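Local coordinates for protein TetR transcriptional regulator (PDB 3QBM) that probably binds DNA through an N-terminal helix-turn-helix domain and regulates transcription as a TetR-family protein, with an all-helical C-terminal domain, at residues 63-66 with 67-70; 125-128 with 129-133; 189-192 with 193-197. All coordinates share one frame; numbering follows the deposited sequence.

Contact 1. Residues 63-66 with 67-70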
loop_
_atom_site.group_PDB
_atom_site.type_symbol
_atom_site.label_atom_id
_atom_site.label_comp_id
_atom_site.label_asym_id
_atom_site.label_seq_id
_atom_site.Cartn_x
_atom_site.Cartn_y
_atom_site.Cartn_z
ATOM N N ALA A 63 -10.092 2.426 12.806
ATOM C CA ALA A 63 -10.014 3.842 12.451
ATOM C C ALA A 63 -9.871 4.711 13.702
ATOM O O ALA A 63 -9.015 5.586 13.743
ATOM C CB ALA A 63 -11.209 4.282 11.627
ATOM N N GLU A 64 -10.681 4.446 14.731
ATOM C CA GLU A 64 -10.585 5.208 15.983
ATOM C C GLU A 64 -9.232 5.012 16.647
ATOM O O GLU A 64 -8.663 5.947 17.216
ATOM C CB GLU A 64 -11.710 4.830 16.955
ATOM C CG GLU A 64 -11.612 5.547 18.334
ATOM C CD GLU A 64 -11.731 7.072 18.275
ATOM O OE1 GLU A 64 -12.248 7.625 17.269
ATOM O OE2 GLU A 64 -11.325 7.723 19.272
ATOM N N LYS A 65 -8.695 3.812 16.586
ATOM C CA LYS A 65 -7.395 3.585 17.201
ATOM C C LYS A 65 -6.257 4.395 16.528
ATOM O O LYS A 65 -5.419 5.003 17.189
ATOM C CB LYS A 65 -7.073 2.128 17.098
ATOM C CG LYS A 65 -5.898 1.689 17.926
ATOM C CD LYS A 65 -6.293 0.496 18.792
ATOM C CE LYS A 65 -7.169 0.961 19.947
ATOM N NZ LYS A 65 -7.523 -0.129 20.886
ATOM N N VAL A 66 -6.206 4.312 15.210
ATOM C CA VAL A 66 -5.300 5.130 14.401
ATOM C C VAL A 66 -5.453 6.630 14.770
ATOM O O VAL A 66 -4.460 7.311 14.983
ATOM C CB VAL A 66 -5.541 4.844 12.901
ATOM C CG1 VAL A 66 -4.878 5.867 12.025
ATOM C CG2 VAL A 66 -5.040 3.423 12.545
ATOM N N ARG A 67 -6.692 7.093 14.891
ATOM C CA ARG A 67 -7.023 8.478 15.221
ATOM C C ARG A 67 -6.409 8.883 16.567
ATOM O O ARG A 67 -5.816 9.954 16.650
ATOM C CB ARG A 67 -8.548 8.672 15.236
ATOM C CG ARG A 67 -9.061 10.086 15.379
ATOM C CD ARG A 67 -10.582 10.158 15.234
ATOM N NE ARG A 67 -10.997 9.677 13.908
ATOM C CZ ARG A 67 -11.742 8.591 13.649
ATOM N NH1 ARG A 67 -12.246 7.830 14.613
ATOM N NH2 ARG A 67 -12.019 8.273 12.387
ATOM N N GLU A 68 -6.568 8.040 17.600
ATOM C CA GLU A 68 -5.996 8.285 18.954
ATOM C C GLU A 68 -4.462 8.432 18.909
ATOM O O GLU A 68 -3.863 9.275 19.582
ATOM C CB GLU A 68 -6.347 7.122 19.923
ATOM C CG GLU A 68 -7.823 7.047 20.364
ATOM C CD GLU A 68 -8.227 5.753 21.141
ATOM O OE1 GLU A 68 -7.449 4.765 21.237
ATOM O OE2 GLU A 68 -9.375 5.734 21.644
ATOM N N ARG A 69 -3.845 7.553 18.141
ATOM C CA ARG A 69 -2.410 7.486 17.952
ATOM C C ARG A 69 -1.875 8.790 17.267
ATOM O O ARG A 69 -0.847 9.369 17.681
ATOM C CB ARG A 69 -2.161 6.228 17.123
ATOM C CG ARG A 69 -0.760 5.801 16.848
ATOM C CD ARG A 69 -0.151 4.940 17.925
ATOM N NE ARG A 69 1.249 4.724 17.555
ATOM C CZ ARG A 69 1.765 3.568 17.173
ATOM N NH1 ARG A 69 1.021 2.468 17.201
ATOM N NH2 ARG A 69 3.051 3.498 16.831
ATOM N N PHE A 70 -2.564 9.267 16.229
ATOM C CA PHE A 70 -2.196 10.574 15.653
ATOM C C PHE A 70 -2.465 11.718 16.606
ATOM O O PHE A 70 -1.694 12.653 16.708
ATOM C CB PHE A 70 -2.888 10.814 14.318
ATOM C CG PHE A 70 -2.221 10.096 13.191
ATOM C CD1 PHE A 70 -1.043 10.592 12.637
ATOM C CD2 PHE A 70 -2.701 8.892 12.733
ATOM C CE1 PHE A 70 -0.406 9.939 11.643
ATOM C CE2 PHE A 70 -2.053 8.224 11.719
ATOM C CZ PHE A 70 -0.907 8.737 11.178
#
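Glu64 and Arg67 form an i to i+3 salt bridge on helix 51-74 of this all-helical TetR-family fold, with OE1 of Glu64 2.7 Å from NH1 of Arg67. The two side chains cross at about a right angle. OE1 lies in the guanidinium plane, whereas NH1 meets OE1 on its anti side, 25° out of the carboxylate plane. The bend of Arg67 at chi3 (-61°) turns the guanidinium back along the helix, so that one face lies over the Ala63 carbonyl; its NH2 forms a salt bridge with Glu130 of helix 118-144 in the modelled conformer of that residue, which sets the arginine between two carboxylates on different helices. Charge is less well matched on the other branch of Glu64, where OE2 stands 3.7 Å from OE2 of Glu68 with the carboxylate planes perpendicular, a pairing that would probably be mildly unfavourable. Backbone i to i+4 bonds run through the turn, among them Phe70 N to Val66 O at 3.0 Å. The apolar part faces inward: Val66 and Phe70 point the same way, side by side, and Phe70 also stacks on Phe87. With CG1 of Val66 anti to the backbone N (chi1 167°), this methyl reaches the edge of the Phe70 ring, 3.7 Å from CE2.

Contact 2. Residues 125-128 with 129-133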
loop_
_atom_site.group_PDB
_atom_site.type_symbol
_atom_site.label_atom_id
_atom_site.label_comp_id
_atom_site.label_asym_id
_atom_site.label_seq_id
_atom_site.Cartn_x
_atom_site.Cartn_y
_atom_site.Cartn_z
ATOM N N ARG A 125 -11.620 5.971 2.702
ATOM C CA ARG A 125 -11.531 7.319 2.132
ATOM C C ARG A 125 -11.768 8.394 3.181
ATOM O O ARG A 125 -11.071 9.405 3.205
ATOM C CB ARG A 125 -12.452 7.478 0.919
ATOM C CG ARG A 125 -12.517 8.870 0.327
ATOM C CD ARG A 125 -13.315 8.812 -0.974
ATOM N NE ARG A 125 -13.181 10.027 -1.765
ATOM C CZ ARG A 125 -13.606 10.165 -3.018
ATOM N NH1 ARG A 125 -14.203 9.163 -3.660
ATOM N NH2 ARG A 125 -13.424 11.317 -3.638
ATOM N N ALA A 126 -12.739 8.166 4.060
ATOM C CA ALA A 126 -13.024 9.102 5.152
ATOM C C ALA A 126 -11.787 9.293 6.069
ATOM O O ALA A 126 -11.471 10.425 6.465
ATOM C CB ALA A 126 -14.244 8.630 5.940
ATOM N N VAL A 127 -11.061 8.219 6.366
ATOM C CA VAL A 127 -9.838 8.353 7.172
ATOM C C VAL A 127 -8.767 9.152 6.446
ATOM O O VAL A 127 -8.175 10.073 7.046
ATOM C CB VAL A 127 -9.265 7.034 7.713
ATOM C CG1 VAL A 127 -7.863 7.288 8.392
ATOM C CG2 VAL A 127 -10.277 6.387 8.693
ATOM N N ILE A 128 -8.527 8.830 5.177
ATOM C CA ILE A 128 -7.561 9.568 4.363
ATOM C C ILE A 128 -7.981 11.052 4.307
ATOM O O ILE A 128 -7.150 11.925 4.427
ATOM C CB ILE A 128 -7.432 8.967 2.968
ATOM C CG1 ILE A 128 -6.766 7.563 3.066
ATOM C CG2 ILE A 128 -6.666 9.882 2.017
ATOM C CD1 ILE A 128 -7.015 6.720 1.865
ATOM N N ASP A 129 -9.277 11.324 4.160
ATOM C CA ASP A 129 -9.760 12.710 4.155
ATOM C C ASP A 129 -9.564 13.432 5.485
ATOM O O ASP A 129 -9.334 14.632 5.494
ATOM C CB ASP A 129 -11.194 12.807 3.625
ATOM C CG ASP A 129 -11.266 12.573 2.119
ATOM O OD1 ASP A 129 -10.208 12.559 1.452
ATOM O OD2 ASP A 129 -12.374 12.375 1.589
ATOM N N GLU A 130 -9.597 12.713 6.601
ATOM C CA GLU A 130 -9.294 13.336 7.908
ATOM C C GLU A 130 -7.831 13.760 7.936
ATOM O O GLU A 130 -7.510 14.870 8.373
ATOM C CB GLU A 130 -9.494 12.396 9.095
ATOM C CG GLU A 130 -10.844 11.801 9.303
ATOM C CD GLU A 130 -10.829 10.896 10.522
ATOM O OE1 GLU A 130 -11.041 9.673 10.373
ATOM O OE2 GLU A 130 -10.538 11.398 11.632
ATOM N N TRP A 131 -6.926 12.855 7.512
ATOM C CA TRP A 131 -5.483 13.185 7.439
ATOM C C TRP A 131 -5.234 14.407 6.540
ATOM O O TRP A 131 -4.466 15.297 6.870
ATOM C CB TRP A 131 -4.653 11.987 6.902
ATOM C CG TRP A 131 -4.684 10.772 7.775
ATOM C CD1 TRP A 131 -4.976 10.716 9.119
ATOM C CD2 TRP A 131 -4.315 9.443 7.396
ATOM N NE1 TRP A 131 -4.857 9.433 9.569
ATOM C CE2 TRP A 131 -4.430 8.634 8.540
ATOM C CE3 TRP A 131 -3.885 8.865 6.201
ATOM C CZ2 TRP A 131 -4.167 7.259 8.519
ATOM C CZ3 TRP A 131 -3.643 7.497 6.170
ATOM C CH2 TRP A 131 -3.782 6.712 7.341
ATOM N N ARG A 132 -5.866 14.424 5.380
ATOM C CA ARG A 132 -5.748 15.544 4.467
ATOM C C ARG A 132 -6.246 16.863 5.107
ATOM O O ARG A 132 -5.596 17.918 4.968
ATOM C CB ARG A 132 -6.557 15.256 3.190
ATOM C CG ARG A 132 -5.969 14.196 2.346
ATOM C CD ARG A 132 -6.895 13.728 1.254
ATOM N NE ARG A 132 -6.989 14.662 0.139
ATOM C CZ ARG A 132 -7.821 14.499 -0.889
ATOM N NH1 ARG A 132 -8.646 13.442 -0.955
ATOM N NH2 ARG A 132 -7.805 15.374 -1.878
ATOM N N GLU A 133 -7.393 16.800 5.774
ATOM C CA GLU A 133 -7.912 17.981 6.475
ATOM C C GLU A 133 -6.937 18.451 7.584
ATOM O O GLU A 133 -6.731 19.644 7.754
ATOM C CB GLU A 133 -9.293 17.720 7.067
ATOM C CG GLU A 133 -10.004 18.982 7.616
ATOM C CD GLU A 133 -10.601 19.901 6.516
ATOM O OE1 GLU A 133 -9.848 20.455 5.675
ATOM O OE2 GLU A 133 -11.850 20.085 6.511
HETATM O O HOH W 1 -12.207 12.424 -1.213
#
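Val127 lays its CG1 methyl over one face of the Trp131 indole in a CH-pi contact, 4.0 Å from the centroid of the six-membered ring and 28° off the ring normal. The methyl sits toward the rim, 3.7 Å from CE2 of Trp131. Trp131 CG stands beside its own backbone N (chi1 -63°), which swings the indole back over the preceding turn, where the Val127 carbonyl oxygen lies over a face of the Trp131 ring and also accepts the Trp131 N-H. On another side of the helix, Arg125 and Asp129 pass at a slant, their guanidinium and carboxylate planes 70° apart. They do not pair directly: one water, in the guanidinium plane, accepts from Arg125 NE at 2.6 Å and donates to Asp129 OD2 at 2.8 Å. The other carboxylate oxygen, Asp129 OD1, receives a weak bond from Arg132 NH1 within a 3.0 Å salt bridge. Arg132 has a further carboxylate partner in Asp155, and its CD packs on CG2 of Ile128 at 3.9 Å. Around helix 118-144, Trp131 packs against helices 51-74, 105-113 and 154-175, while Ile128 meets Leu171 and Arg132 meets Leu175 of the second subunit.

Contact 3. Residues 189-192 with 193-197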
loop_
_atom_site.group_PDB
_atom_site.type_symbol
_atom_site.label_atom_id
_atom_site.label_comp_id
_atom_site.label_asym_id
_atom_site.label_seq_id
_atom_site.Cartn_x
_atom_site.Cartn_y
_atom_site.Cartn_z
ATOM N N ALA A 189 10.968 14.958 6.025
ATOM C CA ALA A 189 11.305 15.935 7.038
ATOM C C ALA A 189 12.274 16.961 6.474
ATOM O O ALA A 189 12.145 18.165 6.736
ATOM C CB ALA A 189 11.894 15.249 8.280
ATOM N N THR A 190 13.236 16.480 5.686
ATOM C CA THR A 190 14.260 17.328 5.106
ATOM C C THR A 190 13.613 18.217 4.040
ATOM O O THR A 190 13.819 19.442 4.025
ATOM C CB THR A 190 15.424 16.491 4.546
ATOM O OG1 THR A 190 16.013 15.737 5.610
ATOM C CG2 THR A 190 16.474 17.397 3.939
ATOM N N TYR A 191 12.777 17.624 3.190
ATOM C CA TYR A 191 12.078 18.384 2.146
ATOM C C TYR A 191 11.203 19.489 2.756
ATOM O O TYR A 191 11.260 20.648 2.338
ATOM C CB TYR A 191 11.235 17.443 1.288
ATOM C CG TYR A 191 10.181 18.134 0.477
ATOM C CD1 TYR A 191 10.533 18.951 -0.618
ATOM C CD2 TYR A 191 8.806 17.948 0.744
ATOM C CE1 TYR A 191 9.538 19.579 -1.386
ATOM C CE2 TYR A 191 7.832 18.570 -0.019
ATOM C CZ TYR A 191 8.208 19.390 -1.080
ATOM O OH TYR A 191 7.239 20.008 -1.853
ATOM N N ILE A 192 10.429 19.127 3.769
ATOM C CA ILE A 192 9.542 20.087 4.458
ATOM C C ILE A 192 10.358 21.184 5.158
ATOM O O ILE A 192 10.076 22.384 5.036
ATOM C CB ILE A 192 8.581 19.344 5.404
ATOM C CG1 ILE A 192 7.571 18.533 4.611
ATOM C CG2 ILE A 192 7.845 20.327 6.318
ATOM C CD1 ILE A 192 6.870 17.497 5.481
ATOM N N THR A 193 11.415 20.808 5.851
ATOM C CA THR A 193 12.232 21.811 6.534
ATOM C C THR A 193 12.938 22.773 5.558
ATOM O O THR A 193 13.047 23.992 5.815
ATOM C CB THR A 193 13.291 21.107 7.383
ATOM O OG1 THR A 193 12.624 20.304 8.355
ATOM C CG2 THR A 193 14.212 22.115 8.076
ATOM N N GLN A 194 13.361 22.244 4.409
ATOM C CA GLN A 194 14.120 23.024 3.440
ATOM C C GLN A 194 13.258 23.854 2.497
ATOM O O GLN A 194 13.628 24.970 2.147
ATOM C CB GLN A 194 15.051 22.115 2.607
ATOM C CG GLN A 194 16.184 21.511 3.414
ATOM C CD GLN A 194 17.129 20.662 2.584
ATOM O OE1 GLN A 194 16.834 20.306 1.438
ATOM N NE2 GLN A 194 18.272 20.311 3.173
ATOM N N GLN A 195 12.109 23.310 2.086
ATOM C CA GLN A 195 11.280 23.937 1.063
ATOM C C GLN A 195 9.883 24.409 1.446
ATOM O O GLN A 195 9.305 25.175 0.716
ATOM C CB GLN A 195 11.146 22.985 -0.144
ATOM C CG GLN A 195 12.495 22.520 -0.706
ATOM C CD GLN A 195 12.392 21.848 -2.069
ATOM O OE1 GLN A 195 11.654 22.310 -2.944
ATOM N NE2 GLN A 195 13.170 20.795 -2.278
ATOM N N VAL A 196 9.331 23.927 2.554
ATOM C CA VAL A 196 8.001 24.311 3.002
ATOM C C VAL A 196 8.082 25.329 4.143
ATOM O O VAL A 196 7.327 26.333 4.145
ATOM C CB VAL A 196 7.205 23.077 3.383
ATOM C CG1 VAL A 196 5.889 23.419 4.133
ATOM C CG2 VAL A 196 6.890 22.241 2.120
ATOM N N ARG A 197 9.008 25.103 5.081
ATOM C CA ARG A 197 9.202 25.971 6.218
ATOM C C ARG A 197 9.770 27.307 5.756
ATOM O O ARG A 197 10.745 27.354 5.004
ATOM C CB ARG A 197 10.183 25.336 7.199
ATOM C CG ARG A 197 10.378 26.053 8.527
ATOM C CD ARG A 197 11.130 25.165 9.503
ATOM N NE ARG A 197 11.238 25.804 10.814
ATOM C CZ ARG A 197 11.087 25.186 11.992
ATOM N NH1 ARG A 197 10.854 23.883 12.061
ATOM N NH2 ARG A 197 11.155 25.891 13.113
#
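Ile192 and Val196 lie side by side on the buried flank of helix 179-196, CG2 of Ile192 4.1 Å from CB of Val196, and Ile192 continues inward onto Val81 and Ile84 of helix 80-92 and Ile161 of helix 154-175. The backbone is closely bonded here. Ile192 O accepts two N-H groups: Val196 N arrives at 3.0 Å, well off the carbonyl direction, while Arg197 N, at 2.9 Å, comes almost straight on, with a C=O...N angle of 170°. One turn earlier, Ala189 O is likewise gripped twice, by Thr193 N and by Thr193 OG1 at 2.7 Å, which approach from opposite faces of the carbonyl plane. OG1 sits beside its own backbone N (chi1 -61°), an orientation that lets the hydroxyl reach back to this carbonyl. The solvent side is looser: in one of its two conformers the extended, exposed Gln194 runs alongside Thr190, NE2 of Gln194 3.5 Å from CG2 of Thr190. A further side faces the second subunit. There Gln195 crosses Tyr191 at about a right angle, its NE2 at the ring edge, 3.6 Å from CD1 of Tyr191; Tyr191 meets His187 of the second subunit edge-to-face, and Gln195 packs on its counterpart Gln195. The i to i+5 bond from Arg197 N to Ile192 O marks a pi-type turn near the C-terminal end of helix 179-196, the last helix of a TetR-type C-terminal domain, which here meets the second subunit.

In the fold
Contacts 1 and 2 pack directly against each other, with centres about 12 Å apart. Their joint is part polar and part apolar: Arg67 NH2 is 2.6 Å from Glu130 OE1 in a salt bridge, in one of the two conformers of Glu130, and Val66 CG1 comes 3.8 Å from Trp131 CZ2. Contact 3 stands apart on helix 179-196; its nearest atoms are about 12 Å from each of the other two. Contacts 2 and 3 nevertheless both reach the second subunit, whereas contact 1 stays within its own chain. No magnesium ion touches contact 1 or 2: a bound ion is about 13 Å from the Ile128 side chain, and a bound ion about 14 Å from that of Val66; the side chains of the magnesium-site residues Ile111 and Asp114 are about 9 Å from that of Ile128.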